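Putative dimetal phosphatase (Danio rerio, PDB 2NXF) probably hydrolyses ADP-ribose and CDP-alcohols such as CDP-choline at their diphosphate linkage, as a metallophosphoesterase with a two-metal centre. Local coordinates at residues L45-R49 with E50-C54; F201-Q204 with Q205-L209; N244-A247 with V248-V251. All coordinates share one frame; numbering follows the deposited sequence.

Interaction 1: L45-R49 with E50-C54; sequences LQWRR and ERVQC
A Schellman motif ends helix 35-49, where the carbonyls of Gln46, Trp47 and Arg48 receive the amides of Glu50, Val52 and Arg51. The evidence is the backbone at Arg51, the first residue to leave helical angles, with a positive phi of 54°, and the two bonds that run back into the last turn. Val52 N reaches Trp47 O at 3.2 Å with an almost straight N-H...O angle of 174°. Arg51 N meets Arg48 O at 3.0 Å, but from above the carbonyl plane. Just before these, Glu50 N bonds to Gln46 O at 3.1 Å, an i to i+4 bond.

The motif turns the chain from the helix into strand 54-57 of the sheet that also holds strands 6-11 and 295-301. Val52 follows the reversal and sets its methyls against the base of the Trp47 side chain, CG2 lying 3.8 Å from Trp47 CB, as in the hydrophobic contact that commonly accompanies this type of cap. Both residues are buried and also touch Thr298 of strand 295-301. The indole NH of Trp47 is used by Ala297 O, and Phe296 meets the indole with its ring almost perpendicular.

Glu50 carries the polar side of the contact. Its CG stands beside the backbone N and its chain then runs out extended, which takes CG past Gln46 O at 3.4 Å and brings the carboxylate beside the indole. Thr298 OG1 bonds to OE1 and Arg311 forms a salt bridge with OE2, so both oxygens have partners on the sheet side. Between Glu50 and Trp47 the carboxylate and ring planes are 37° apart, and Glu50 OE1 lies in the ring plane, 3.5 Å from Trp47 CD1.

Interaction 2: F201-Q204 with Q205-L209; sequences FSEQ and QLQWL
Hydrogen bonds between Ser202 and the first turn of helix 203-219 define this contact as an N-cap. Ser202 OG accepts from Gln205 N at 3.1 Å, the capping bond proper. With chi1 at 73°, OG sits between the backbone N and the carbonyl carbon, turned to that amide. The carbonyl of the same serine takes Leu206 N at 2.8 Å. Gln207 N to Glu203 O and Trp208 N to Gln204 O carry on the helical pattern.

Among side-chain contacts, the amide of Gln205 comes to the edge of the Phe201 ring, NE2 lying 3.7 Å from CD1, with amide and ring planes 70° apart. Leu206 packs against the same phenylalanine through CD2, 3.9 Å from Phe201 CB. On another side of the turn the Glu203 carboxylate and the Gln207 amide stack with planes 5° apart, and Glu203 CG is 3.9 Å from Gln207 CD.

Asp151 OD2 accepts from Gln205 NE2 and also bonds to Ser202 OG, while Gln205 OE1 takes Asp148 N. Replacing Ser202 by an alanine would probably leave Gln205 N without its cap and remove the hydroxyl that bonds to Asp151 OD2. Buried polar groups are thus matched one to another, and the carboxylate of Asp151 is likely to be favoured by the positive end of the helix dipole.

Interaction 3: N244-A247 with V248-V251; sequences NHEA and VLSV
Glu246 O and His245 O accept the firmest bonds of this first turn of helix 245-253. Ser250 N donates to Glu246 O at 2.9 Å, and Leu249 N to His245 O at 3.0 Å, with an N-H...O angle of 165°. Two further bonds are longer and weak: Val248 N to Asn244 O at 3.4 Å, and Val251 N to Ala247 O at 3.3 Å. In the conformer described, the hydroxyl OG of Ser250 also stands 3.2 Å from Glu246 O, but as a bond this contact is doubtful.

Asn244 occupies the N-cap position, yet its side chain makes no capping bond; its ND2 donates instead to Phe201 O. His245 likewise uses its polar end outside the turn, with ND1 bonded to Val231 O. Glu246 OE1 forms a salt bridge with Arg253, near the far end of the same helix.

Packing centres on Leu249. Its CD1 reaches the Glu246 carboxylate, 3.7 Å from OE2, and passes obliquely by the His245 imidazole at 4.1 Å from ND1. In Glu246 a bend at chi2 (63°) brings the carboxylate obliquely alongside Leu249 CD1. Val248 sets its CB 3.4 Å from His245 O, and together with Ala247 it also touches Leu206 of helix 203-219.

The helix lies in the beta-alpha-beta unit between strands 222-227 and 258-263. Because the Asn244 side chain makes no capping bond and is taken up by Phe201 O instead, the regular bonds of this opening turn rest on main-chain acceptors, while the polar side chains of Asn244 and His245 tie the N-terminal end to the neighbouring chain segments at Phe201 and Val231.

In the fold
The three contacts follow one another along the chain, all within the calcineurin-like phosphoesterase range. Interaction 1 closes helix 35-49 just before strand 54-57 of the six-stranded mixed sheet; interactions 2 and 3 open helices 203-219 and 245-253, associated with the seven-stranded sheet. Interaction 1 lies across the chain's centre from the others, its centre about 33 Å from that of interaction 2 and 34 Å from that of interaction 3. Interactions 2 and 3 have centres about 10 Å apart and touch: Phe201 CD2 packs on Val248 CG2 at 3.3 Å. The two N-terminal turns thus pack together, and the side chain of Phe201 comes within about 8 Å of that of the zinc ligand His228.

Interaction 1: L45-R49 with E50-C54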
ATOM      1  N   LEU A  45     -16.123   7.161  10.744  1.00 23.59           N
ATOM      2  CA  LEU A  45     -17.199   7.045  11.730  1.00 24.35           C
ATOM      3  C   LEU A  45     -17.179   5.681  12.436  1.00 24.03           C
ATOM      4  O   LEU A  45     -17.265   5.610  13.671  1.00 23.44           O
ATOM      5  CB  LEU A  45     -18.547   7.284  11.044  1.00 24.39           C
ATOM      6  CG  LEU A  45     -19.809   7.302  11.883  1.00 26.74           C
ATOM      7  CD1 LEU A  45     -19.651   8.224  13.079  1.00 29.64           C
ATOM      8  CD2 LEU A  45     -20.984   7.766  11.007  1.00 26.06           C
ATOM      9  N   GLN A  46     -17.044   4.608  11.655  1.00 24.00           N
ATOM     10  CA  GLN A  46     -17.010   3.249  12.207  1.00 24.58           C
ATOM     11  C   GLN A  46     -15.770   3.010  13.084  1.00 23.97           C
ATOM     12  O   GLN A  46     -15.894   2.472  14.188  1.00 23.84           O
ATOM     13  CB  GLN A  46     -17.156   2.188  11.105  1.00 24.58           C
ATOM     14  CG  GLN A  46     -18.500   2.295  10.363  1.00 25.91           C
ATOM     15  CD  GLN A  46     -18.874   1.032   9.578  1.00 27.99           C
ATOM     16  OE1 GLN A  46     -18.732  -0.100  10.074  1.00 29.97           O
ATOM     17  NE2 GLN A  46     -19.380   1.224   8.354  1.00 29.84           N
ATOM     18  N   TRP A  47     -14.606   3.469  12.630  1.00 23.13           N
ATOM     19  CA  TRP A  47     -13.356   3.310  13.393  1.00 23.17           C
ATOM     20  C   TRP A  47     -13.407   4.075  14.706  1.00 24.03           C
ATOM     21  O   TRP A  47     -12.844   3.633  15.709  1.00 24.36           O
ATOM     22  CB  TRP A  47     -12.163   3.794  12.581  1.00 23.32           C
ATOM     23  CG  TRP A  47     -11.826   2.918  11.410  1.00 22.46           C
ATOM     24  CD1 TRP A  47     -11.991   1.564  11.310  1.00 22.80           C
ATOM     25  CD2 TRP A  47     -11.231   3.348  10.177  1.00 22.56           C
ATOM     26  NE1 TRP A  47     -11.538   1.124  10.074  1.00 22.80           N
ATOM     27  CE2 TRP A  47     -11.066   2.206   9.369  1.00 22.22           C
ATOM     28  CE3 TRP A  47     -10.841   4.603   9.669  1.00 22.74           C
ATOM     29  CZ2 TRP A  47     -10.503   2.274   8.082  1.00 23.46           C
ATOM     30  CZ3 TRP A  47     -10.271   4.665   8.377  1.00 23.50           C
ATOM     31  CH2 TRP A  47     -10.121   3.509   7.610  1.00 23.16           C
ATOM     32  N   ARG A  48     -14.087   5.220  14.703  1.00 24.05           N
ATOM     33  CA  ARG A  48     -14.277   5.991  15.932  1.00 25.18           C
ATOM     34  C   ARG A  48     -15.090   5.200  16.949  1.00 24.93           C
ATOM     35  O   ARG A  48     -14.720   5.126  18.123  1.00 24.89           O
ATOM     36  CB  ARG A  48     -14.951   7.337  15.641  1.00 25.32           C
ATOM     37  CG  ARG A  48     -14.022   8.354  14.991  1.00 26.62           C
ATOM     38  CD  ARG A  48     -14.752   9.667  14.658  1.00 27.81           C
ATOM     39  NE  ARG A  48     -15.381  10.301  15.817  1.00 33.80           N
ATOM     40  CZ  ARG A  48     -14.730  10.930  16.798  1.00 37.79           C
ATOM     41  NH1 ARG A  48     -13.402  11.021  16.792  1.00 40.07           N
ATOM     42  NH2 ARG A  48     -15.413  11.476  17.794  1.00 38.85           N
ATOM     43  N   ARG A  49     -16.186   4.590  16.499  1.00 24.88           N
ATOM     44  CA  ARG A  49     -17.042   3.781  17.390  1.00 24.73           C
ATOM     45  C   ARG A  49     -16.273   2.607  17.995  1.00 24.36           C
ATOM     46  O   ARG A  49     -16.466   2.228  19.164  1.00 23.04           O
ATOM     47  CB  ARG A  49     -18.247   3.233  16.621  1.00 25.92           C
ATOM     48  CG  ARG A  49     -19.382   4.209  16.393  1.00 27.61           C
ATOM     49  CD  ARG A  49     -20.588   3.444  15.840  1.00 31.62           C
ATOM     50  NE  ARG A  49     -21.550   4.335  15.194  1.00 36.76           N
ATOM     51  CZ  ARG A  49     -21.650   4.522  13.879  1.00 38.68           C
ATOM     52  NH1 ARG A  49     -20.865   3.866  13.031  1.00 40.24           N
ATOM     53  NH2 ARG A  49     -22.558   5.365  13.405  1.00 41.23           N
ATOM     54  N   GLU A  50     -15.395   2.045  17.175  1.00 23.58           N
ATOM     55  CA  GLU A  50     -14.566   0.899  17.536  1.00 24.41           C
ATOM     56  C   GLU A  50     -13.424   1.276  18.492  1.00 24.19           C
ATOM     57  O   GLU A  50     -12.749   0.390  19.019  1.00 23.27           O
ATOM     58  CB  GLU A  50     -13.990   0.266  16.243  1.00 24.08           C
ATOM     59  CG  GLU A  50     -15.072  -0.544  15.508  1.00 25.43           C
ATOM     60  CD  GLU A  50     -14.675  -1.020  14.115  1.00 27.93           C
ATOM     61  OE1 GLU A  50     -13.734  -0.485  13.524  1.00 25.72           O
ATOM     62  OE2 GLU A  50     -15.383  -1.906  13.587  1.00 32.71           O
ATOM     63  N   ARG A  51     -13.193   2.585  18.674  1.00 24.56           N
ATOM     64  CA  ARG A  51     -12.033   3.089  19.458  1.00 23.36           C
ATOM     65  C   ARG A  51     -10.684   2.475  18.909  1.00 23.97           C
ATOM     66  O   ARG A  51      -9.844   1.979  19.672  1.00 22.63           O
ATOM     67  CB  ARG A  51     -12.256   2.887  20.989  1.00 24.73           C
ATOM     68  CG  ARG A  51     -13.581   3.505  21.497  1.00 23.03           C
ATOM     69  CD  ARG A  51     -13.654   3.551  23.023  1.00 27.32           C
ATOM     70  NE  ARG A  51     -14.856   4.249  23.480  1.00 28.97           N
ATOM     71  CZ  ARG A  51     -15.055   4.651  24.731  1.00 31.97           C
ATOM     72  NH1 ARG A  51     -16.184   5.276  25.043  1.00 30.69           N
ATOM     73  NH2 ARG A  51     -14.136   4.417  25.674  1.00 32.21           N
ATOM     74  N   VAL A  52     -10.492   2.520  17.582  1.00 23.06           N
ATOM     75  CA  VAL A  52      -9.234   1.965  16.973  1.00 23.56           C
ATOM     76  C   VAL A  52      -8.012   2.746  17.483  1.00 23.53           C
ATOM     77  O   VAL A  52      -8.123   3.937  17.780  1.00 23.25           O
ATOM     78  CB  VAL A  52      -9.203   1.921  15.409  1.00 24.08           C
ATOM     79  CG1 VAL A  52     -10.428   1.177  14.851  1.00 24.63           C
ATOM     80  CG2 VAL A  52      -9.092   3.331  14.814  1.00 24.61           C
ATOM     81  N   GLN A  53      -6.862   2.083  17.566  0.50 23.33           N
ATOM     82  CA  GLN A  53      -5.668   2.716  18.115  0.50 23.29           C
ATOM     83  C   GLN A  53      -4.831   3.435  17.060  0.50 23.18           C
ATOM     84  O   GLN A  53      -4.010   4.291  17.398  0.50 23.55           O
ATOM     85  CB  GLN A  53      -4.841   1.699  18.895  0.50 23.30           C
ATOM     86  CG  GLN A  53      -5.487   1.321  20.223  0.50 24.76           C
ATOM     87  CD  GLN A  53      -5.032  -0.020  20.741  0.50 26.73           C
ATOM     88  OE1 GLN A  53      -5.538  -1.062  20.325  0.50 26.51           O
ATOM     89  NE2 GLN A  53      -4.086  -0.004  21.676  0.50 28.29           N
ATOM     90  N   CYS A  54      -5.050   3.081  15.793  1.00 23.01           N
ATOM     91  CA  CYS A  54      -4.472   3.796  14.644  1.00 22.91           C
ATOM     92  C   CYS A  54      -5.169   3.342  13.367  1.00 23.36           C
ATOM     93  O   CYS A  54      -6.037   2.475  13.404  1.00 22.68           O
ATOM     94  CB  CYS A  54      -2.950   3.599  14.537  1.00 24.28           C
ATOM     95  SG  CYS A  54      -2.407   1.976  13.947  1.00 26.29           S
TER

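Interaction 2: F201-Q204 with Q205-L209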
ATOM      1  N   PHE A 201      11.771  -2.561  -4.884  1.00 25.28           N
ATOM      2  CA  PHE A 201      12.432  -2.273  -3.610  1.00 25.67           C
ATOM      3  C   PHE A 201      13.947  -2.374  -3.805  1.00 24.75           C
ATOM      4  O   PHE A 201      14.456  -3.398  -4.292  1.00 25.58           O
ATOM      5  CB  PHE A 201      11.962  -3.288  -2.557  1.00 25.26           C
ATOM      6  CG  PHE A 201      10.453  -3.387  -2.445  1.00 26.40           C
ATOM      7  CD1 PHE A 201       9.739  -2.557  -1.563  1.00 26.39           C
ATOM      8  CD2 PHE A 201       9.743  -4.318  -3.222  1.00 26.96           C
ATOM      9  CE1 PHE A 201       8.335  -2.639  -1.454  1.00 25.82           C
ATOM     10  CE2 PHE A 201       8.321  -4.409  -3.135  1.00 26.01           C
ATOM     11  CZ  PHE A 201       7.615  -3.582  -2.234  1.00 26.02           C
ATOM     12  N   SER A 202      14.674  -1.325  -3.419  1.00 25.28           N
ATOM     13  CA  SER A 202      16.134  -1.339  -3.580  1.00 24.61           C
ATOM     14  C   SER A 202      16.795  -2.403  -2.687  1.00 25.03           C
ATOM     15  O   SER A 202      16.205  -2.831  -1.674  1.00 25.69           O
ATOM     16  CB  SER A 202      16.761   0.046  -3.299  1.00 25.00           C
ATOM     17  OG  SER A 202      16.752   0.334  -1.902  1.00 25.71           O
ATOM     18  N   GLU A 203      18.010  -2.806  -3.064  1.00 25.41           N
ATOM     19  CA  GLU A 203      18.796  -3.718  -2.262  1.00 26.01           C
ATOM     20  C   GLU A 203      18.939  -3.146  -0.837  1.00 25.84           C
ATOM     21  O   GLU A 203      18.866  -3.885   0.161  1.00 25.11           O
ATOM     22  CB  GLU A 203      20.161  -3.949  -2.928  1.00 26.83           C
ATOM     23  CG  GLU A 203      21.107  -4.793  -2.132  1.00 32.85           C
ATOM     24  CD  GLU A 203      22.479  -4.837  -2.780  1.00 39.44           C
ATOM     25  OE1 GLU A 203      23.178  -3.794  -2.790  1.00 43.41           O
ATOM     26  OE2 GLU A 203      22.864  -5.912  -3.284  1.00 44.29           O
ATOM     27  N   GLN A 204      19.134  -1.826  -0.742  1.00 24.96           N
ATOM     28  CA  GLN A 204      19.290  -1.194   0.569  1.00 25.15           C
ATOM     29  C   GLN A 204      18.024  -1.397   1.403  1.00 24.25           C
ATOM     30  O   GLN A 204      18.084  -1.748   2.612  1.00 24.07           O
ATOM     31  CB  GLN A 204      19.608   0.295   0.423  1.00 25.43           C
ATOM     32  CG  GLN A 204      19.735   1.012   1.767  1.00 26.14           C
ATOM     33  CD  GLN A 204      20.192   2.457   1.635  1.00 26.84           C
ATOM     34  OE1 GLN A 204      20.163   3.051   0.551  1.00 28.83           O
ATOM     35  NE2 GLN A 204      20.616   3.026   2.742  1.00 30.42           N
ATOM     36  N   GLN A 205      16.866  -1.190   0.759  1.00 23.74           N
ATOM     37  CA  GLN A 205      15.592  -1.371   1.465  1.00 24.09           C
ATOM     38  C   GLN A 205      15.368  -2.836   1.864  1.00 24.41           C
ATOM     39  O   GLN A 205      14.897  -3.125   2.971  1.00 24.31           O
ATOM     40  CB  GLN A 205      14.408  -0.847   0.647  1.00 23.28           C
ATOM     41  CG  GLN A 205      13.096  -0.862   1.473  1.00 23.84           C
ATOM     42  CD  GLN A 205      11.874  -0.342   0.752  1.00 25.41           C
ATOM     43  OE1 GLN A 205      10.779  -0.369   1.321  1.00 25.87           O
ATOM     44  NE2 GLN A 205      12.044   0.146  -0.494  1.00 24.98           N
ATOM     45  N   LEU A 206      15.689  -3.765   0.967  1.00 24.33           N
ATOM     46  CA  LEU A 206      15.493  -5.195   1.285  1.00 25.00           C
ATOM     47  C   LEU A 206      16.408  -5.669   2.406  1.00 24.93           C
ATOM     48  O   LEU A 206      16.015  -6.514   3.226  1.00 24.24           O
ATOM     49  CB  LEU A 206      15.730  -6.072   0.051  1.00 26.42           C
ATOM     50  CG  LEU A 206      14.695  -5.863  -1.055  1.00 27.91           C
ATOM     51  CD1 LEU A 206      15.258  -6.465  -2.376  1.00 32.71           C
ATOM     52  CD2 LEU A 206      13.368  -6.472  -0.704  1.00 33.92           C
ATOM     53  N   GLN A 207      17.643  -5.160   2.422  1.00 23.95           N
ATOM     54  CA  GLN A 207      18.608  -5.513   3.468  1.00 25.30           C
ATOM     55  C   GLN A 207      18.092  -5.036   4.827  1.00 24.11           C
ATOM     56  O   GLN A 207      18.208  -5.744   5.834  1.00 22.85           O
ATOM     57  CB  GLN A 207      19.992  -4.941   3.137  1.00 24.93           C
ATOM     58  CG  GLN A 207      20.680  -5.749   2.022  1.00 28.44           C
ATOM     59  CD  GLN A 207      22.052  -5.223   1.611  1.00 30.60           C
ATOM     60  OE1 GLN A 207      22.350  -4.029   1.748  1.00 39.72           O
ATOM     61  NE2 GLN A 207      22.889  -6.114   1.083  1.00 34.98           N
ATOM     62  N   TRP A 208      17.491  -3.847   4.848  1.00 24.03           N
ATOM     63  CA  TRP A 208      16.900  -3.336   6.081  1.00 24.32           C
ATOM     64  C   TRP A 208      15.676  -4.162   6.525  1.00 24.29           C
ATOM     65  O   TRP A 208      15.564  -4.541   7.693  1.00 24.61           O
ATOM     66  CB  TRP A 208      16.548  -1.854   5.910  1.00 25.06           C
ATOM     67  CG  TRP A 208      15.656  -1.237   6.965  1.00 25.74           C
ATOM     68  CD1 TRP A 208      16.033  -0.699   8.179  1.00 28.13           C
ATOM     69  CD2 TRP A 208      14.241  -1.034   6.864  1.00 26.09           C
ATOM     70  NE1 TRP A 208      14.928  -0.197   8.840  1.00 27.82           N
ATOM     71  CE2 TRP A 208      13.819  -0.387   8.053  1.00 27.21           C
ATOM     72  CE3 TRP A 208      13.287  -1.341   5.881  1.00 26.72           C
ATOM     73  CZ2 TRP A 208      12.488  -0.055   8.289  1.00 27.34           C
ATOM     74  CZ3 TRP A 208      11.945  -1.006   6.115  1.00 27.34           C
ATOM     75  CH2 TRP A 208      11.566  -0.365   7.308  1.00 27.56           C
ATOM     76  N   LEU A 209      14.773  -4.444   5.596  1.00 24.81           N
ATOM     77  CA  LEU A 209      13.619  -5.296   5.912  1.00 24.02           C
ATOM     78  C   LEU A 209      14.109  -6.644   6.482  1.00 23.60           C
ATOM     79  O   LEU A 209      13.630  -7.121   7.515  1.00 23.48           O
ATOM     80  CB  LEU A 209      12.822  -5.559   4.632  1.00 24.18           C
ATOM     81  CG  LEU A 209      11.687  -6.581   4.813  1.00 23.00           C
ATOM     82  CD1 LEU A 209      10.670  -6.137   5.874  1.00 24.93           C
ATOM     83  CD2 LEU A 209      11.018  -6.800   3.425  1.00 24.59           C
TER

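Interaction 3: N244-A247 with V248-V251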
ATOM      1  N   ASN A 244      10.369  -6.421  -8.442  1.00 22.96           N
ATOM      2  CA  ASN A 244      11.198  -7.484  -7.882  1.00 23.77           C
ATOM      3  C   ASN A 244      10.453  -8.211  -6.776  1.00 23.37           C
ATOM      4  O   ASN A 244      11.004  -8.475  -5.717  1.00 23.86           O
ATOM      5  CB  ASN A 244      12.589  -6.965  -7.436  1.00 23.50           C
ATOM      6  CG  ASN A 244      12.509  -5.900  -6.351  1.00 23.86           C
ATOM      7  OD1 ASN A 244      11.509  -5.204  -6.209  1.00 23.39           O
ATOM      8  ND2 ASN A 244      13.597  -5.762  -5.587  1.00 25.46           N
ATOM      9  N   HIS A 245       9.203  -8.574  -7.062  1.00 23.59           N
ATOM     10  CA  HIS A 245       8.354  -9.212  -6.046  1.00 23.92           C
ATOM     11  C   HIS A 245       9.006 -10.491  -5.488  1.00 24.27           C
ATOM     12  O   HIS A 245       8.883 -10.770  -4.296  1.00 24.03           O
ATOM     13  CB  HIS A 245       6.946  -9.501  -6.604  1.00 24.15           C
ATOM     14  CG  HIS A 245       6.916 -10.592  -7.637  1.00 25.02           C
ATOM     15  ND1 HIS A 245       6.454 -11.866  -7.376  1.00 27.15           N
ATOM     16  CD2 HIS A 245       7.325 -10.601  -8.926  1.00 26.29           C
ATOM     17  CE1 HIS A 245       6.568 -12.607  -8.464  1.00 27.23           C
ATOM     18  NE2 HIS A 245       7.096 -11.864  -9.419  1.00 28.52           N
ATOM     19  N   GLU A 246       9.701 -11.255  -6.330  1.00 24.35           N
ATOM     20  CA  GLU A 246      10.285 -12.520  -5.885  1.00 25.16           C
ATOM     21  C   GLU A 246      11.406 -12.283  -4.859  1.00 24.94           C
ATOM     22  O   GLU A 246      11.602 -13.090  -3.940  1.00 24.18           O
ATOM     23  CB  GLU A 246      10.772 -13.337  -7.086  1.00 26.51           C
ATOM     24  CG  GLU A 246      11.034 -14.801  -6.794  1.00 32.14           C
ATOM     25  CD  GLU A 246       9.781 -15.579  -6.362  1.00 37.24           C
ATOM     26  OE1 GLU A 246       9.891 -16.403  -5.431  1.00 41.06           O
ATOM     27  OE2 GLU A 246       8.697 -15.380  -6.944  1.00 38.89           O
ATOM     28  N   ALA A 247      12.115 -11.164  -5.008  1.00 24.33           N
ATOM     29  CA  ALA A 247      13.162 -10.786  -4.050  1.00 24.61           C
ATOM     30  C   ALA A 247      12.553 -10.539  -2.674  1.00 24.83           C
ATOM     31  O   ALA A 247      13.134 -10.916  -1.648  1.00 24.82           O
ATOM     32  CB  ALA A 247      13.918  -9.549  -4.541  1.00 25.45           C
ATOM     33  N   VAL A 248      11.360  -9.948  -2.663  1.00 23.51           N
ATOM     34  CA  VAL A 248      10.630  -9.720  -1.402  1.00 24.23           C
ATOM     35  C   VAL A 248      10.186 -11.049  -0.802  1.00 23.87           C
ATOM     36  O   VAL A 248      10.379 -11.289   0.396  1.00 23.93           O
ATOM     37  CB  VAL A 248       9.422  -8.791  -1.577  1.00 24.27           C
ATOM     38  CG1 VAL A 248       8.776  -8.496  -0.202  1.00 24.76           C
ATOM     39  CG2 VAL A 248       9.862  -7.468  -2.194  1.00 25.11           C
ATOM     40  N   LEU A 249       9.594 -11.908  -1.633  1.00 23.73           N
ATOM     41  CA  LEU A 249       9.140 -13.228  -1.152  1.00 23.11           C
ATOM     42  C   LEU A 249      10.292 -14.009  -0.547  1.00 23.38           C
ATOM     43  O   LEU A 249      10.129 -14.664   0.481  1.00 24.17           O
ATOM     44  CB  LEU A 249       8.481 -14.040  -2.267  1.00 24.01           C
ATOM     45  CG  LEU A 249       7.180 -13.439  -2.799  1.00 23.96           C
ATOM     46  CD1 LEU A 249       6.723 -14.206  -4.030  1.00 25.14           C
ATOM     47  CD2 LEU A 249       6.106 -13.439  -1.699  1.00 26.68           C
ATOM     48  N   SER A 250      11.468 -13.945  -1.172  1.00 22.83           N
ATOM     49  CA  SER A 250      12.633 -14.659  -0.659  0.50 23.42           C
ATOM     50  C   SER A 250      12.992 -14.215   0.756  1.00 23.67           C
ATOM     51  O   SER A 250      13.342 -15.050   1.597  1.00 24.60           O
ATOM     52  CB  SER A 250      13.826 -14.468  -1.592  0.50 23.13           C
ATOM     53  OG  SER A 250      13.647 -15.219  -2.776  0.50 23.09           O
ATOM     54  N   VAL A 251      12.907 -12.903   1.006  1.00 23.78           N
ATOM     55  CA  VAL A 251      13.139 -12.352   2.348  1.00 23.85           C
ATOM     56  C   VAL A 251      12.053 -12.834   3.328  1.00 24.02           C
ATOM     57  O   VAL A 251      12.379 -13.381   4.386  1.00 23.83           O
ATOM     58  CB  VAL A 251      13.220 -10.805   2.341  1.00 23.88           C
ATOM     59  CG1 VAL A 251      13.271 -10.246   3.778  1.00 24.59           C
ATOM     60  CG2 VAL A 251      14.456 -10.352   1.552  1.00 24.82           C
TER